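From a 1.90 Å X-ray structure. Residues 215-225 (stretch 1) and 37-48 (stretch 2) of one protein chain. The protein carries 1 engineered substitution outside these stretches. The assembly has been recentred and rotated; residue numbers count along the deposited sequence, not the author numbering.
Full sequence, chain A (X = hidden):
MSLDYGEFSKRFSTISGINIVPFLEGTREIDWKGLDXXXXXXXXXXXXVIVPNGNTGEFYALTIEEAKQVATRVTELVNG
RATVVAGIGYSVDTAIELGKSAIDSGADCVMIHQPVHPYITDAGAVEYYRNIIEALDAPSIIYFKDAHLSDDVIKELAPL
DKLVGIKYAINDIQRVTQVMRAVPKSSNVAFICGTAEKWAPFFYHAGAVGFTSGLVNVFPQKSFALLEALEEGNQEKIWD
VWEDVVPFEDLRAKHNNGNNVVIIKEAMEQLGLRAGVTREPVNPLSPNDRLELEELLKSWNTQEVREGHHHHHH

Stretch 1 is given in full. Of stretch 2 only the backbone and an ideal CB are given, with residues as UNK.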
ATOM      1  N   LEU A 215      -1.073  15.528 -16.121  1.00 17.69           N
ATOM      2  CA  LEU A 215      -1.334  16.868 -16.632  1.00 19.60           C
ATOM      3  C   LEU A 215      -2.102  16.801 -17.951  1.00 17.95           C
ATOM      4  O   LEU A 215      -2.870  17.703 -18.279  1.00 17.19           O
ATOM      5  CB  LEU A 215      -0.018  17.621 -16.845  1.00 22.89           C
ATOM      6  CG  LEU A 215      -0.131  19.008 -17.493  1.00 25.17           C
ATOM      7  CD1 LEU A 215      -1.049  19.894 -16.666  1.00 26.17           C
ATOM      8  CD2 LEU A 215       1.253  19.631 -17.603  1.00 27.80           C
ATOM      9  N   VAL A 216      -1.898  15.729 -18.703  1.00 19.12           N
ATOM     10  CA  VAL A 216      -2.582  15.577 -19.979  1.00 21.07           C
ATOM     11  C   VAL A 216      -4.111  15.578 -19.854  1.00 22.80           C
ATOM     12  O   VAL A 216      -4.806  15.739 -20.856  1.00 22.48           O
ATOM     13  CB  VAL A 216      -2.134  14.292 -20.710  1.00 22.58           C
ATOM     14  CG1 VAL A 216      -0.726  14.474 -21.271  1.00 21.98           C
ATOM     15  CG2 VAL A 216      -2.180  13.104 -19.763  1.00 22.63           C
ATOM     16  N   ASN A 217      -4.633  15.402 -18.638  1.00 22.33           N
ATOM     17  CA  ASN A 217      -6.088  15.402 -18.419  1.00 21.97           C
ATOM     18  C   ASN A 217      -6.619  16.831 -18.368  1.00 23.59           C
ATOM     19  O   ASN A 217      -7.836  17.051 -18.377  1.00 21.96           O
ATOM     20  CB  ASN A 217      -6.455  14.722 -17.086  1.00 21.94           C
ATOM     21  CG  ASN A 217      -6.194  13.227 -17.089  1.00 25.85           C
ATOM     22  OD1 ASN A 217      -6.861  12.466 -17.794  1.00 20.38           O
ATOM     23  ND2 ASN A 217      -5.218  12.798 -16.293  1.00 24.07           N
ATOM     24  N   VAL A 218      -5.708  17.798 -18.322  1.00 22.25           N
ATOM     25  CA  VAL A 218      -6.096  19.199 -18.217  1.00 23.11           C
ATOM     26  C   VAL A 218      -5.478  20.091 -19.290  1.00 24.76           C
ATOM     27  O   VAL A 218      -6.182  20.859 -19.950  1.00 23.86           O
ATOM     28  CB  VAL A 218      -5.690  19.750 -16.846  1.00 26.25           C
ATOM     29  CG1 VAL A 218      -6.394  21.070 -16.580  1.00 28.19           C
ATOM     30  CG2 VAL A 218      -6.005  18.732 -15.773  1.00 27.22           C
ATOM     31  N   PHE A 219      -4.161  19.997 -19.448  1.00 22.61           N
ATOM     32  CA  PHE A 219      -3.434  20.794 -20.435  1.00 25.61           C
ATOM     33  C   PHE A 219      -2.515  19.891 -21.249  1.00 24.06           C
ATOM     34  O   PHE A 219      -1.294  20.027 -21.201  1.00 23.64           O
ATOM     35  CB  PHE A 219      -2.592  21.870 -19.733  1.00 28.70           C
ATOM     36  CG  PHE A 219      -3.395  23.021 -19.203  1.00 36.12           C
ATOM     37  CD1 PHE A 219      -3.931  23.971 -20.068  1.00 39.12           C
ATOM     38  CD2 PHE A 219      -3.618  23.157 -17.840  1.00 38.02           C
ATOM     39  CE1 PHE A 219      -4.680  25.039 -19.578  1.00 42.09           C
ATOM     40  CE2 PHE A 219      -4.365  24.220 -17.340  1.00 41.33           C
ATOM     41  CZ  PHE A 219      -4.896  25.164 -18.211  1.00 41.38           C
ATOM     42  N   PRO A 220      -3.091  18.959 -22.021  1.00 24.84           N
ATOM     43  CA  PRO A 220      -2.278  18.047 -22.833  1.00 25.18           C
ATOM     44  C   PRO A 220      -1.285  18.730 -23.778  1.00 26.46           C
ATOM     45  O   PRO A 220      -0.216  18.181 -24.060  1.00 23.72           O
ATOM     46  CB  PRO A 220      -3.327  17.238 -23.590  1.00 24.65           C
ATOM     47  CG  PRO A 220      -4.434  18.229 -23.771  1.00 25.66           C
ATOM     48  CD  PRO A 220      -4.514  18.858 -22.392  1.00 24.69           C
ATOM     49  N   GLN A 221      -1.641  19.916 -24.274  1.00 25.99           N
ATOM     50  CA  GLN A 221      -0.766  20.641 -25.200  1.00 26.79           C
ATOM     51  C   GLN A 221       0.584  20.988 -24.559  1.00 24.57           C
ATOM     52  O   GLN A 221       1.603  21.025 -25.247  1.00 23.64           O
ATOM     53  CB  GLN A 221      -1.453  21.920 -25.719  1.00 31.20           C
ATOM     54  CG  GLN A 221      -2.830  21.673 -26.373  1.00 36.34           C
ATOM     55  CD  GLN A 221      -3.368  22.877 -27.159  1.00 40.67           C
ATOM     56  OE1 GLN A 221      -3.369  24.012 -26.672  1.00 42.35           O
ATOM     57  NE2 GLN A 221      -3.847  22.620 -28.377  1.00 39.51           N
ATOM     58  N   LYS A 222       0.597  21.238 -23.252  1.00 24.92           N
ATOM     59  CA  LYS A 222       1.849  21.551 -22.563  1.00 24.28           C
ATOM     60  C   LYS A 222       2.698  20.284 -22.454  1.00 24.17           C
ATOM     61  O   LYS A 222       3.907  20.301 -22.705  1.00 22.61           O
ATOM     62  CB  LYS A 222       1.576  22.107 -21.164  1.00 26.52           C
ATOM     63  CG  LYS A 222       0.950  23.498 -21.151  1.00 30.12           C
ATOM     64  CD  LYS A 222       0.763  23.998 -19.726  1.00 33.41           C
ATOM     65  CE  LYS A 222       0.068  25.351 -19.684  1.00 37.29           C
ATOM     66  NZ  LYS A 222       0.864  26.437 -20.322  1.00 38.67           N
ATOM     67  N   SER A 223       2.052  19.186 -22.073  1.00 22.07           N
ATOM     68  CA  SER A 223       2.726  17.903 -21.940  1.00 19.34           C
ATOM     69  C   SER A 223       3.323  17.482 -23.273  1.00 20.06           C
ATOM     70  O   SER A 223       4.442  16.965 -23.324  1.00 19.84           O
ATOM     71  CB  SER A 223       1.736  16.830 -21.470  1.00 18.42           C
ATOM     72  OG  SER A 223       1.219  17.145 -20.192  1.00 18.07           O
ATOM     73  N   PHE A 224       2.573  17.690 -24.353  1.00 20.25           N
ATOM     74  CA  PHE A 224       3.056  17.316 -25.677  1.00 22.49           C
ATOM     75  C   PHE A 224       4.115  18.280 -26.190  1.00 21.09           C
ATOM     76  O   PHE A 224       4.931  17.911 -27.032  1.00 19.64           O
ATOM     77  CB  PHE A 224       1.896  17.213 -26.670  1.00 24.92           C
ATOM     78  CG  PHE A 224       1.277  15.844 -26.724  1.00 30.41           C
ATOM     79  CD1 PHE A 224       1.943  14.791 -27.343  1.00 33.11           C
ATOM     80  CD2 PHE A 224       0.051  15.600 -26.119  1.00 31.59           C
ATOM     81  CE1 PHE A 224       1.391  13.510 -27.358  1.00 35.20           C
ATOM     82  CE2 PHE A 224      -0.509  14.328 -26.127  1.00 34.05           C
ATOM     83  CZ  PHE A 224       0.162  13.281 -26.746  1.00 34.64           C
ATOM     84  N   ALA A 225       4.093  19.513 -25.692  1.00 20.43           N
ATOM     85  CA  ALA A 225       5.100  20.496 -26.088  1.00 20.44           C
ATOM     86  C   ALA A 225       6.432  20.013 -25.499  1.00 22.54           C
ATOM     87  O   ALA A 225       7.489  20.104 -26.133  1.00 22.09           O
ATOM     88  CB  ALA A 225       4.742  21.872 -25.543  1.00 20.01           C
ATOM     89  N   UNK A  37     -15.945  10.831 -21.417  1.00 24.63           N
ATOM     90  CA  UNK A  37     -15.502  12.132 -21.895  1.00 25.74           C
ATOM     91  C   UNK A  37     -14.043  12.428 -21.604  1.00 24.40           C
ATOM     92  O   UNK A  37     -13.382  13.129 -22.373  1.00 20.36           O
ATOM     93  CB  UNK A  37     -16.370  13.228 -21.274  1.00 25.74           C
ATOM     94  N   UNK A  38     -13.538  11.912 -20.492  1.00 23.71           N
ATOM     95  CA  UNK A  38     -12.139  12.147 -20.168  1.00 25.74           C
ATOM     96  C   UNK A  38     -11.272  11.358 -21.145  1.00 25.10           C
ATOM     97  O   UNK A  38     -10.239  11.845 -21.612  1.00 24.13           O
ATOM     98  CB  UNK A  38     -11.834  11.754 -18.721  1.00 25.74           C
ATOM     99  N   UNK A  39     -11.707  10.140 -21.456  1.00 24.48           N
ATOM    100  CA  UNK A  39     -10.998   9.273 -22.389  1.00 23.80           C
ATOM    101  C   UNK A  39     -11.000   9.905 -23.786  1.00 25.20           C
ATOM    102  O   UNK A  39      -9.981   9.902 -24.479  1.00 23.20           O
ATOM    103  CB  UNK A  39     -11.634   7.882 -22.423  1.00 23.80           C
ATOM    104  N   UNK A  40     -12.145  10.451 -24.192  1.00 23.14           N
ATOM    105  CA  UNK A  40     -12.261  11.100 -25.501  1.00 27.80           C
ATOM    106  C   UNK A  40     -11.339  12.317 -25.558  1.00 24.62           C
ATOM    107  O   UNK A  40     -10.673  12.564 -26.562  1.00 25.73           O
ATOM    108  CB  UNK A  40     -13.708  11.511 -25.778  1.00 27.80           C
ATOM    109  N   UNK A  41     -11.321  13.075 -24.467  1.00 25.71           N
ATOM    110  CA  UNK A  41     -10.492  14.269 -24.353  1.00 25.73           C
ATOM    111  C   UNK A  41      -9.030  13.920 -24.583  1.00 25.16           C
ATOM    112  O   UNK A  41      -8.324  14.615 -25.316  1.00 22.52           O
ATOM    113  CB  UNK A  41     -10.674  14.925 -22.983  1.00 25.73           C
ATOM    114  N   UNK A  42      -8.579  12.848 -23.936  1.00 24.13           N
ATOM    115  CA  UNK A  42      -7.203  12.392 -24.062  1.00 25.38           C
ATOM    116  C   UNK A  42      -6.890  11.955 -25.495  1.00 24.96           C
ATOM    117  O   UNK A  42      -5.849  12.308 -26.049  1.00 24.81           O
ATOM    118  CB  UNK A  42      -6.939  11.241 -23.090  1.00 25.38           C
ATOM    119  N   UNK A  43      -7.791  11.191 -26.100  1.00 24.51           N
ATOM    120  CA  UNK A  43      -7.568  10.729 -27.463  1.00 25.89           C
ATOM    121  C   UNK A  43      -7.584  11.879 -28.468  1.00 25.33           C
ATOM    122  O   UNK A  43      -6.778  11.908 -29.394  1.00 23.75           O
ATOM    123  CB  UNK A  43      -8.627   9.692 -27.843  1.00 25.89           C
ATOM    124  N   UNK A  44      -8.498  12.823 -28.285  1.00 27.01           N
ATOM    125  CA  UNK A  44      -8.609  13.958 -29.194  1.00 30.21           C
ATOM    126  C   UNK A  44      -7.365  14.829 -29.127  1.00 30.31           C
ATOM    127  O   UNK A  44      -7.039  15.538 -30.076  1.00 29.39           O
ATOM    128  CB  UNK A  44      -9.852  14.788 -28.867  1.00 30.21           C
ATOM    129  N   UNK A  45      -6.671  14.767 -27.997  1.00 29.68           N
ATOM    130  CA  UNK A  45      -5.473  15.561 -27.814  1.00 28.82           C
ATOM    131  C   UNK A  45      -4.168  14.829 -28.116  1.00 26.91           C
ATOM    132  O   UNK A  45      -3.093  15.292 -27.746  1.00 27.67           O
ATOM    133  CB  UNK A  45      -5.435  16.078 -26.375  1.00 28.82           C
ATOM    134  N   UNK A  46      -4.269  13.689 -28.791  1.00 25.59           N
ATOM    135  CA  UNK A  46      -3.078  12.950 -29.177  1.00 23.36           C
ATOM    136  C   UNK A  46      -2.545  11.799 -28.339  1.00 21.82           C
ATOM    137  O   UNK A  46      -1.588  11.145 -28.760  1.00 20.38           O
ATOM    138  CB  UNK A  46      -1.942  13.969 -29.293  1.00 23.36           C
ATOM    139  N   UNK A  47      -3.124  11.526 -27.178  1.00 21.25           N
ATOM    140  CA  UNK A  47      -2.602  10.426 -26.363  1.00 23.58           C
ATOM    141  C   UNK A  47      -2.604   9.104 -27.129  1.00 21.47           C
ATOM    142  O   UNK A  47      -3.638   8.684 -27.644  1.00 22.16           O
ATOM    143  CB  UNK A  47      -3.424  10.284 -25.081  1.00 23.58           C
ATOM    144  N   UNK A  48      -1.440   8.456 -27.189  1.00 21.27           N
ATOM    145  CA  UNK A  48      -1.261   7.179 -27.892  1.00 22.43           C
ATOM    146  C   UNK A  48      -1.285   5.973 -26.957  1.00 22.27           C
ATOM    147  O   UNK A  48      -1.471   4.833 -27.397  1.00 21.90           O
ATOM    148  CB  UNK A  48       0.060   7.194 -28.663  1.00 22.43           C
TER

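Positions 37, 39, 40, 43 and 44 are helical, and their ideal CB atoms have nothing of stretch 1 within 5.5 Å. This contact therefore sets few limits on them, and many helix-compatible residues would serve. They are Asp 37, Val 39, Glu 40, Leu 43 and Gln 44.

Position 38 points sideways, its CB 5.1 Å from Asn 217 OD1. A polar side chain of moderate length could reach that amide, though a small apolar one would also fit. The residue is Asn 38, and its amide end approaches the amide of Asn 217; the orientation of the Asn 38 amide is uncertain.

Position 41 points toward stretch 1, yet its CB has nothing within 5.5 Å. The gap calls for a long or broad side chain, and the segment from 216 to 220 offers carbonyl oxygens beside a proline ring, so an aromatic or a long aliphatic would suit. Phe 41 fills it. Val 216 O lies near the plane of its ring, 3.4 Å from Phe 41 CE2, where the slightly positive ring hydrogens favour an oxygen, and Phe 41 CZ packs 3.7 Å from Pro 220 CD.

Position 42 points sideways, with Val 216 O 5.5 Å and Asn 217 OD1 5.4 Å from its CB. A branched aliphatic could bend inward to Val 216. Leu 42 does so: its CD2 lies 3.9 Å from Val 216 CG2.

Position 45 is the first to leave helical angles, at phi/psi -96/15, and its CB is only 3.5 Å from Pro 220 CG. A compact side chain that can satisfy the helix end fits well; Asn or Ser are candidates. Asn 45 lays its CG 3.3 Å from Pro 220 CG and turns ND2 back to Phe 41 O, a hydrogen bond of 2.6 Å.

Position 46 has phi 96°, where a CB would jam against the preceding carbonyl oxygen; the ideal CB also sits a tight 3.4 Å from Phe 224 CZ. Both point to glycine, and Gly 46 is found, its O 3.4 Å from Phe 224 CZ.

Position 47 points sideways, its CB 5.0 Å from Phe 224 CZ, with Val 216 also within reach of a longer chain. Leu, Ile or Met would suit. Ile 47 places CD1 3.8 Å from Val 216 CG1 and 3.7 Å from Phe 224 CE2, bridging the two.

Position 48 has no close neighbour in stretch 1 and tolerates much; it is Glu 48.

Stretch 2, residues 37-48: DNVEFLLQNGIE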
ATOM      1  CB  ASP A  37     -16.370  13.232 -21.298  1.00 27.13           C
ATOM      2  CG  ASP A  37     -17.795  13.175 -21.808  1.00 32.02           C
ATOM      3  OD1 ASP A  37     -18.012  12.563 -22.877  1.00 32.42           O
ATOM      4  OD2 ASP A  37     -18.688  13.744 -21.151  1.00 30.47           O
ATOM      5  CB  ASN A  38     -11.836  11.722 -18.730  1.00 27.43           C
ATOM      6  CG  ASN A  38     -10.360  11.805 -18.405  1.00 29.78           C
ATOM      7  OD1 ASN A  38      -9.735  12.855 -18.567  1.00 27.43           O
ATOM      8  ND2 ASN A  38      -9.791  10.696 -17.950  1.00 26.96           N
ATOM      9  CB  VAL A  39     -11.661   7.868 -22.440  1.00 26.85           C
ATOM     10  CG1 VAL A  39     -11.009   7.002 -23.511  1.00 26.93           C
ATOM     11  CG2 VAL A  39     -11.533   7.191 -21.077  1.00 25.53           C
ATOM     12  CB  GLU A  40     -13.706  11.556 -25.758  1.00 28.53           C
ATOM     13  CG  GLU A  40     -14.671  10.452 -26.165  1.00 37.22           C
ATOM     14  CD  GLU A  40     -14.179   9.645 -27.354  1.00 39.93           C
ATOM     15  OE1 GLU A  40     -13.507  10.220 -28.235  1.00 41.46           O
ATOM     16  OE2 GLU A  40     -14.478   8.434 -27.413  1.00 43.03           O
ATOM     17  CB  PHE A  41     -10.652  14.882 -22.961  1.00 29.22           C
ATOM     18  CG  PHE A  41      -9.794  16.090 -22.724  1.00 35.92           C
ATOM     19  CD1 PHE A  41     -10.206  17.351 -23.146  1.00 37.86           C
ATOM     20  CD2 PHE A  41      -8.569  15.969 -22.074  1.00 37.73           C
ATOM     21  CE1 PHE A  41      -9.410  18.476 -22.923  1.00 40.71           C
ATOM     22  CE2 PHE A  41      -7.765  17.085 -21.845  1.00 40.26           C
ATOM     23  CZ  PHE A  41      -8.185  18.343 -22.269  1.00 40.46           C
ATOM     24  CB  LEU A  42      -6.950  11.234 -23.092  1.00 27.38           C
ATOM     25  CG  LEU A  42      -6.954  11.601 -21.603  1.00 30.41           C
ATOM     26  CD1 LEU A  42      -6.998  10.335 -20.752  1.00 29.03           C
ATOM     27  CD2 LEU A  42      -5.711  12.430 -21.283  1.00 30.41           C
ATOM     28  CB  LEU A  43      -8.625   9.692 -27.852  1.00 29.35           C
ATOM     29  CG  LEU A  43      -8.567   8.360 -27.095  1.00 30.72           C
ATOM     30  CD1 LEU A  43      -9.778   7.515 -27.440  1.00 32.65           C
ATOM     31  CD2 LEU A  43      -7.278   7.624 -27.454  1.00 32.10           C
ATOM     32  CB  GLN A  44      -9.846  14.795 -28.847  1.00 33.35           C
ATOM     33  CG  GLN A  44      -9.953  16.109 -29.611  1.00 42.67           C
ATOM     34  CD  GLN A  44      -9.865  15.928 -31.120  1.00 47.16           C
ATOM     35  OE1 GLN A  44     -10.646  15.182 -31.718  1.00 49.03           O
ATOM     36  NE2 GLN A  44      -8.912  16.617 -31.745  1.00 49.13           N
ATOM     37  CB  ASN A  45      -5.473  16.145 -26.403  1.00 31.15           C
ATOM     38  CG  ASN A  45      -6.445  17.301 -26.271  1.00 35.28           C
ATOM     39  OD1 ASN A  45      -6.195  18.386 -26.788  1.00 36.90           O
ATOM     40  ND2 ASN A  45      -7.565  17.074 -25.595  1.00 34.90           N
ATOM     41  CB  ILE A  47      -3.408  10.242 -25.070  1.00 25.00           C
ATOM     42  CG1 ILE A  47      -3.339  11.513 -24.220  1.00 27.97           C
ATOM     43  CG2 ILE A  47      -2.879   9.033 -24.315  1.00 25.69           C
ATOM     44  CD1 ILE A  47      -1.945  11.866 -23.725  1.00 32.08           C
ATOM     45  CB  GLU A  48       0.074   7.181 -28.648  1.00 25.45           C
ATOM     46  CG  GLU A  48       0.172   8.236 -29.743  1.00 29.00           C
ATOM     47  CD  GLU A  48       1.566   8.350 -30.339  1.00 31.96           C
ATOM     48  OE1 GLU A  48       2.333   7.361 -30.287  1.00 30.07           O
ATOM     49  OE2 GLU A  48       1.888   9.430 -30.875  1.00 32.44           O
TER
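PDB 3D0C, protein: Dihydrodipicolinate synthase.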